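Local coordinates for protein zinc chaperone AztD (Citrobacter koseri, PDB 6CMK) that acts as a periplasmic zinc chaperone, binding zinc at two high-affinity sites and handing one of these ions directly to the solute-binding protein AztC, at residues D306-K311 with A358-Y363; R354-D359 with I395-G400. All blocks are in the same frame, centred on the assembly; numbering follows the deposited sequence.

Contact 1 of 2, residues D306-K311 with A358-Y363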
ATOM      1  N   ASP B 306       2.898   9.331  12.946  1.00 13.25           N
ATOM      2  CA  ASP B 306       2.015   8.211  13.230  1.00 11.45           C
ATOM      3  C   ASP B 306       1.634   7.588  11.894  1.00 12.52           C
ATOM      4  O   ASP B 306       0.968   8.251  11.085  1.00 15.39           O
ATOM      5  CB  ASP B 306       0.779   8.662  13.989  1.00 12.95           C
ATOM      6  CG  ASP B 306      -0.036   7.492  14.541  1.00 16.26           C
ATOM      7  OD1 ASP B 306      -0.231   6.485  13.819  1.00 16.03           O
ATOM      8  OD2 ASP B 306      -0.502   7.589  15.697  1.00 14.33           O
ATOM      9  N   PRO B 307       2.073   6.362  11.598  1.00 14.54           N
ATOM     10  CA  PRO B 307       1.773   5.764  10.290  1.00 16.78           C
ATOM     11  C   PRO B 307       0.341   5.297  10.154  1.00 17.74           C
ATOM     12  O   PRO B 307      -0.141   5.152   9.023  1.00 16.63           O
ATOM     13  CB  PRO B 307       2.743   4.577  10.222  1.00 18.54           C
ATOM     14  CG  PRO B 307       2.986   4.208  11.648  1.00 22.79           C
ATOM     15  CD  PRO B 307       2.902   5.481  12.438  1.00 20.45           C
ATOM     16  N   VAL B 308      -0.344   5.061  11.267  1.00 13.51           N
ATOM     17  CA  VAL B 308      -1.712   4.556  11.266  1.00 14.34           C
ATOM     18  C   VAL B 308      -2.724   5.696  11.263  1.00 16.87           C
ATOM     19  O   VAL B 308      -3.699   5.674  10.505  1.00 18.12           O
ATOM     20  CB  VAL B 308      -1.908   3.619  12.481  1.00 13.06           C
ATOM     21  CG1 VAL B 308      -3.354   3.134  12.564  1.00 22.24           C
ATOM     22  CG2 VAL B 308      -0.967   2.435  12.410  1.00 14.96           C
ATOM     23  N   ARG B 309      -2.531   6.695  12.130  1.00 14.14           N
ATOM     24  CA  ARG B 309      -3.385   7.881  12.185  1.00 16.70           C
ATOM     25  C   ARG B 309      -2.637   9.007  11.476  1.00 22.12           C
ATOM     26  O   ARG B 309      -1.860   9.749  12.074  1.00 17.88           O
ATOM     27  CB  ARG B 309      -3.744   8.228  13.625  1.00 13.82           C
ATOM     28  CG  ARG B 309      -4.569   7.152  14.321  1.00 20.07           C
ATOM     29  CD  ARG B 309      -4.233   7.050  15.805  1.00 17.27           C
ATOM     30  NE  ARG B 309      -2.935   6.392  15.951  1.00 18.31           N
ATOM     31  CZ  ARG B 309      -2.763   5.074  16.012  1.00 19.18           C
ATOM     32  NH1 ARG B 309      -3.814   4.245  15.999  1.00 18.44           N
ATOM     33  NH2 ARG B 309      -1.539   4.583  16.113  1.00 15.84           N
ATOM     34  N   ALA B 310      -2.902   9.148  10.181  1.00 15.71           N
ATOM     35  CA  ALA B 310      -2.110  10.033   9.336  1.00 13.94           C
ATOM     36  C   ALA B 310      -2.177  11.500   9.739  1.00 15.11           C
ATOM     37  O   ALA B 310      -1.299  12.267   9.339  1.00 18.07           O
ATOM     38  CB  ALA B 310      -2.563   9.912   7.879  1.00 26.55           C
ATOM     39  N   LYS B 311      -3.199  11.927  10.475  1.00 18.68           N
ATOM     40  CA  LYS B 311      -3.270  13.335  10.828  1.00 22.40           C
ATOM     41  C   LYS B 311      -2.319  13.721  11.959  1.00 19.71           C
ATOM     42  O   LYS B 311      -2.244  14.905  12.287  1.00 19.93           O
ATOM     43  CB  LYS B 311      -4.699  13.712  11.218  1.00 30.63           C
ATOM     44  CG  LYS B 311      -5.227  13.023  12.458  1.00 63.94           C
ATOM     45  CD  LYS B 311      -6.456  13.723  13.019  1.00 90.46           C
ATOM     46  CE  LYS B 311      -7.577  13.857  12.002  1.00 97.74           C
ATOM     47  NZ  LYS B 311      -8.193  15.207  12.056  1.00 99.38           N
ATOM     48  N   ALA B 358       3.267   1.537  17.002  1.00 14.86           N
ATOM     49  CA  ALA B 358       2.827   0.236  16.512  1.00 13.43           C
ATOM     50  C   ALA B 358       1.353   0.072  16.842  1.00 14.34           C
ATOM     51  O   ALA B 358       0.953   0.247  17.996  1.00 15.61           O
ATOM     52  CB  ALA B 358       3.625  -0.916  17.133  1.00 17.52           C
ATOM     53  N   ASP B 359       0.555  -0.269  15.826  1.00 12.27           N
ATOM     54  CA  ASP B 359      -0.882  -0.526  15.978  1.00 13.76           C
ATOM     55  C   ASP B 359      -1.505   0.710  16.624  1.00 15.57           C
ATOM     56  O   ASP B 359      -1.383   1.810  16.063  1.00 17.02           O
ATOM     57  CB  ASP B 359      -1.076  -1.840  16.742  1.00 20.36           C
ATOM     58  CG  ASP B 359      -2.441  -2.455  16.513  1.00 34.06           C
ATOM     59  OD1 ASP B 359      -3.101  -2.095  15.515  1.00 31.87           O
ATOM     60  OD2 ASP B 359      -2.859  -3.295  17.334  1.00 29.17           O
ATOM     61  N   ASN B 360      -2.152   0.590  17.774  1.00 14.03           N
ATOM     62  CA  ASN B 360      -2.796   1.732  18.414  1.00 15.43           C
ATOM     63  C   ASN B 360      -2.038   2.181  19.657  1.00 15.67           C
ATOM     64  O   ASN B 360      -2.629   2.713  20.599  1.00 15.93           O
ATOM     65  CB  ASN B 360      -4.242   1.381  18.745  1.00 18.77           C
ATOM     66  CG  ASN B 360      -5.048   1.051  17.499  1.00 29.73           C
ATOM     67  OD1 ASN B 360      -4.764   1.560  16.405  1.00 22.58           O
ATOM     68  ND2 ASN B 360      -6.047   0.188  17.650  1.00 33.83           N
ATOM     69  N   LYS B 361      -0.723   1.978  19.660  1.00 15.45           N
ATOM     70  CA  LYS B 361       0.114   2.277  20.808  1.00 14.78           C
ATOM     71  C   LYS B 361       1.327   3.092  20.383  1.00 14.02           C
ATOM     72  O   LYS B 361       1.843   2.959  19.264  1.00 14.18           O
ATOM     73  CB  LYS B 361       0.583   0.995  21.504  1.00 14.41           C
ATOM     74  CG  LYS B 361      -0.527   0.239  22.190  1.00 18.55           C
ATOM     75  CD  LYS B 361      -0.050  -1.121  22.653  1.00 35.20           C
ATOM     76  CE  LYS B 361      -1.016  -1.743  23.647  1.00 50.32           C
ATOM     77  NZ  LYS B 361      -0.431  -2.939  24.313  1.00 52.05           N
ATOM     78  N   ILE B 362       1.782   3.923  21.312  1.00 18.69           N
ATOM     79  CA  ILE B 362       2.995   4.712  21.176  1.00 15.57           C
ATOM     80  C   ILE B 362       4.003   4.205  22.196  1.00 13.64           C
ATOM     81  O   ILE B 362       3.646   3.911  23.345  1.00 15.19           O
ATOM     82  CB  ILE B 362       2.720   6.212  21.387  1.00 16.42           C
ATOM     83  CG1 ILE B 362       1.636   6.706  20.420  1.00 17.41           C
ATOM     84  CG2 ILE B 362       4.006   7.009  21.180  1.00 16.09           C
ATOM     85  CD1 ILE B 362       1.094   8.072  20.794  1.00 21.17           C
ATOM     86  N   TYR B 363       5.257   4.097  21.771  1.00 13.47           N
ATOM     87  CA  TYR B 363       6.329   3.516  22.573  1.00 15.68           C
ATOM     88  C   TYR B 363       7.443   4.538  22.729  1.00 14.94           C
ATOM     89  O   TYR B 363       7.912   5.106  21.739  1.00 16.78           O
ATOM     90  CB  TYR B 363       6.878   2.237  21.929  1.00 15.11           C
ATOM     91  CG  TYR B 363       5.833   1.182  21.753  1.00 13.64           C
ATOM     92  CD1 TYR B 363       4.927   1.254  20.701  1.00 16.43           C
ATOM     93  CD2 TYR B 363       5.707   0.140  22.663  1.00 15.35           C
ATOM     94  CE1 TYR B 363       3.938   0.312  20.552  1.00 16.30           C
ATOM     95  CE2 TYR B 363       4.717  -0.817  22.510  1.00 18.81           C
ATOM     96  CZ  TYR B 363       3.844  -0.719  21.444  1.00 16.71           C
ATOM     97  OH  TYR B 363       2.844  -1.661  21.278  1.00 22.82           O
TER
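The type II' turn A358-K361, which joins the first two strands of one β-propeller blade, takes the guanidinium of R309 from the 306-311 loop of the preceding blade. R309 NH2 donates to D359 O at 2.8 Å; the bond is nearly straight (170°) and lies close to both the guanidinium and the carbonyl plane. Beside it, R309 NH1 reaches N360 OD1 at 2.9 Å along a more bent path, with OD1 near the guanidinium plane and the amide plane turned 75° from it. Two acceptors of the turn, one backbone and one side chain, thus sit along the NH1/NH2 edge. D306 takes the neighbouring NE/NH2 edge: R309 NE forms a salt bridge with OD2 at 2.7 Å. The chain of R309 bends at chi2 and again at chi3 (-74°), the second bend placing NE for this bridge. In the propeller, the loop links strands 300-305 and 312-317, and D306 braces it from within: OD1 closes an Asx turn with V308 N at 2.9 Å and also accepts from R309 N, which approaches from above the carboxylate plane. OD2 is further bound by Y314 OH. The carboxylate probably offsets much of the arginine's charge. V308 packs beneath, its CB 3.6 Å from the guanidinium plane towards the rim and its CG2 3.7 Å from D359 O. W36 touches both V308 and D359, while P307 O bonds to S343 OG of the second subunit.

Contact 2 of 2, residues R354-D359 with I395-G400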
ATOM      1  N   ARG B 354      13.481   7.806  22.623  1.00 15.98           N
ATOM      2  CA  ARG B 354      13.104   7.712  21.218  1.00 14.77           C
ATOM      3  C   ARG B 354      11.688   7.153  21.146  1.00 16.51           C
ATOM      4  O   ARG B 354      11.288   6.344  21.992  1.00 16.92           O
ATOM      5  CB  ARG B 354      14.084   6.815  20.430  1.00 14.70           C
ATOM      6  CG  ARG B 354      15.538   7.338  20.410  1.00 16.18           C
ATOM      7  CD  ARG B 354      15.577   8.606  19.578  1.00 16.50           C
ATOM      8  NE  ARG B 354      16.912   9.161  19.368  1.00 21.64           N
ATOM      9  CZ  ARG B 354      17.449  10.154  20.063  1.00 28.57           C
ATOM     10  NH1 ARG B 354      16.788  10.718  21.065  1.00 20.40           N
ATOM     11  NH2 ARG B 354      18.666  10.586  19.750  1.00 24.47           N
ATOM     12  N   ILE B 355      10.929   7.608  20.136  1.00 13.98           N
ATOM     13  CA  ILE B 355       9.521   7.262  19.941  1.00 13.58           C
ATOM     14  C   ILE B 355       9.386   6.250  18.807  1.00 17.89           C
ATOM     15  O   ILE B 355      10.030   6.385  17.760  1.00 16.08           O
ATOM     16  CB  ILE B 355       8.668   8.503  19.595  1.00 15.72           C
ATOM     17  CG1 ILE B 355       9.005   9.743  20.432  1.00 17.53           C
ATOM     18  CG2 ILE B 355       7.196   8.164  19.716  1.00 16.87           C
ATOM     19  CD1 ILE B 355       8.483  11.034  19.769  1.00 20.82           C
ATOM     20  N   ALA B 356       8.506   5.265  18.991  1.00 13.18           N
ATOM     21  CA  ALA B 356       7.994   4.451  17.890  1.00 13.57           C
ATOM     22  C   ALA B 356       6.484   4.303  18.022  1.00 14.11           C
ATOM     23  O   ALA B 356       5.910   4.516  19.086  1.00 14.75           O
ATOM     24  CB  ALA B 356       8.637   3.055  17.846  1.00 16.20           C
ATOM     25  N   VAL B 357       5.839   3.919  16.918  1.00 11.66           N
ATOM     26  CA  VAL B 357       4.395   3.690  16.899  1.00 11.48           C
ATOM     27  C   VAL B 357       4.123   2.306  16.326  1.00 15.08           C
ATOM     28  O   VAL B 357       4.667   1.951  15.278  1.00 14.70           O
ATOM     29  CB  VAL B 357       3.651   4.754  16.069  1.00 13.05           C
ATOM     30  CG1 VAL B 357       2.140   4.533  16.172  1.00 15.26           C
ATOM     31  CG2 VAL B 357       4.009   6.158  16.526  1.00 18.13           C
ATOM     32  N   ALA B 358       3.267   1.537  17.002  1.00 14.86           N
ATOM     33  CA  ALA B 358       2.827   0.236  16.512  1.00 13.43           C
ATOM     34  C   ALA B 358       1.353   0.072  16.842  1.00 14.34           C
ATOM     35  O   ALA B 358       0.953   0.247  17.996  1.00 15.61           O
ATOM     36  CB  ALA B 358       3.625  -0.916  17.133  1.00 17.52           C
ATOM     37  N   ASP B 359       0.555  -0.269  15.826  1.00 12.27           N
ATOM     38  CA  ASP B 359      -0.882  -0.526  15.978  1.00 13.76           C
ATOM     39  C   ASP B 359      -1.505   0.710  16.624  1.00 15.57           C
ATOM     40  O   ASP B 359      -1.383   1.810  16.063  1.00 17.02           O
ATOM     41  CB  ASP B 359      -1.076  -1.840  16.742  1.00 20.36           C
ATOM     42  CG  ASP B 359      -2.441  -2.455  16.513  1.00 34.06           C
ATOM     43  OD1 ASP B 359      -3.101  -2.095  15.515  1.00 31.87           O
ATOM     44  OD2 ASP B 359      -2.859  -3.295  17.334  1.00 29.17           O
ATOM     45  N   ILE B 395      14.736   2.844  18.395  1.00 18.53           N
ATOM     46  CA  ILE B 395      13.606   1.931  18.295  1.00 15.94           C
ATOM     47  C   ILE B 395      12.901   2.137  16.959  1.00 15.37           C
ATOM     48  O   ILE B 395      12.708   3.268  16.498  1.00 16.96           O
ATOM     49  CB  ILE B 395      12.651   2.118  19.500  1.00 16.58           C
ATOM     50  CG1 ILE B 395      11.469   1.152  19.413  1.00 17.78           C
ATOM     51  CG2 ILE B 395      12.156   3.560  19.594  1.00 17.81           C
ATOM     52  CD1 ILE B 395      10.655   1.110  20.700  1.00 16.24           C
ATOM     53  N   VAL B 396      12.539   1.025  16.322  1.00 14.26           N
ATOM     54  CA  VAL B 396      11.644   1.039  15.170  1.00 12.73           C
ATOM     55  C   VAL B 396      10.631  -0.083  15.353  1.00 14.16           C
ATOM     56  O   VAL B 396      10.845  -1.028  16.114  1.00 15.67           O
ATOM     57  CB  VAL B 396      12.372   0.896  13.811  1.00 14.23           C
ATOM     58  CG1 VAL B 396      13.306   2.088  13.575  1.00 17.06           C
ATOM     59  CG2 VAL B 396      13.125  -0.436  13.722  1.00 17.33           C
ATOM     60  N   ALA B 397       9.507   0.041  14.648  1.00 13.80           N
ATOM     61  CA  ALA B 397       8.399  -0.902  14.752  1.00 13.98           C
ATOM     62  C   ALA B 397       7.890  -1.268  13.365  1.00 11.32           C
ATOM     63  O   ALA B 397       7.823  -0.413  12.481  1.00 14.23           O
ATOM     64  CB  ALA B 397       7.235  -0.311  15.554  1.00 14.02           C
ATOM     65  N   VAL B 398       7.506  -2.531  13.189  1.00 11.84           N
ATOM     66  CA  VAL B 398       6.851  -2.983  11.964  1.00 13.00           C
ATOM     67  C   VAL B 398       5.624  -3.804  12.338  1.00 13.06           C
ATOM     68  O   VAL B 398       5.482  -4.276  13.467  1.00 12.80           O
ATOM     69  CB  VAL B 398       7.782  -3.828  11.055  1.00 14.81           C
ATOM     70  CG1 VAL B 398       9.038  -3.050  10.685  1.00 14.83           C
ATOM     71  CG2 VAL B 398       8.133  -5.172  11.704  1.00 18.27           C
ATOM     72  N   GLY B 399       4.741  -3.994  11.367  1.00 11.36           N
ATOM     73  CA  GLY B 399       3.633  -4.904  11.577  1.00 13.70           C
ATOM     74  C   GLY B 399       2.351  -4.398  10.955  1.00 13.53           C
ATOM     75  O   GLY B 399       2.333  -3.421  10.212  1.00 12.65           O
ATOM     76  N   GLY B 400       1.270  -5.086  11.300  1.00 11.42           N
ATOM     77  CA  GLY B 400      -0.061  -4.880  10.734  1.00 12.68           C
ATOM     78  C   GLY B 400      -0.917  -6.112  10.995  1.00 14.49           C
ATOM     79  O   GLY B 400      -0.707  -6.827  11.966  1.00 14.74           O
TER
HETATM   80  O   HOH W   1      10.898   5.137  15.590  1.00 23.81           O
HETATM   81  O   HOH W   2       5.380   1.442  12.657  1.00 24.30           O
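A397 and I395 project from strand 392-403 against A356 and A358 of strand 355-358, where the innermost strands of two adjoining propeller blades run side by side, nearly parallel (9°). No direct hydrogen bond joins them, and small methyls set the fit. A397 CB is the central bump: it rises into the shallow dip between two alanine methyls, 4.3 Å from A356 CB and 4.0 Å from A358 CB. At its floor it meets V357 O at 3.4 Å. The I395 side chain makes the larger knob, forking around A356: CG1 touches A356 CB at 3.8 Å with CD1 close by, while CG2 leans on the carbonyl oxygen and CB of R354. With CG1 anti to the backbone N (chi1 -179°), CG2 sits in the crowded position between N and the carbonyl carbon. Y363 and T365 also border I395, and L38 lies against A397. Waters bridge the backbones where protein bonds are missing. One donates to V357 O at 2.8 Å and to A397 O, which R72 NH1 also binds. The other donates to I355 O at 2.6 Å and to I395 O at 2.8 Å.

How the contacts relate
Strand 355-358 and the turn after it serve both contacts, which share A358 and D359 and have centres about 8 Å apart. Contact 1 ties the turn at the C-terminal end of this strand to the preceding blade through a surface loop; contact 2 seats its buried length against the closing strand 392-403 of the following blade, so the blade is gripped from two neighbours. The two join directly where Y363 N probably bonds to A356 O at 2.8 Å, and where V357 CG1 packs on R309 NH2 at 3.7 Å. Contact 1 lies away from the zinc sites; in contact 2 the R354 side chain is about 11 Å from a bound zinc ion.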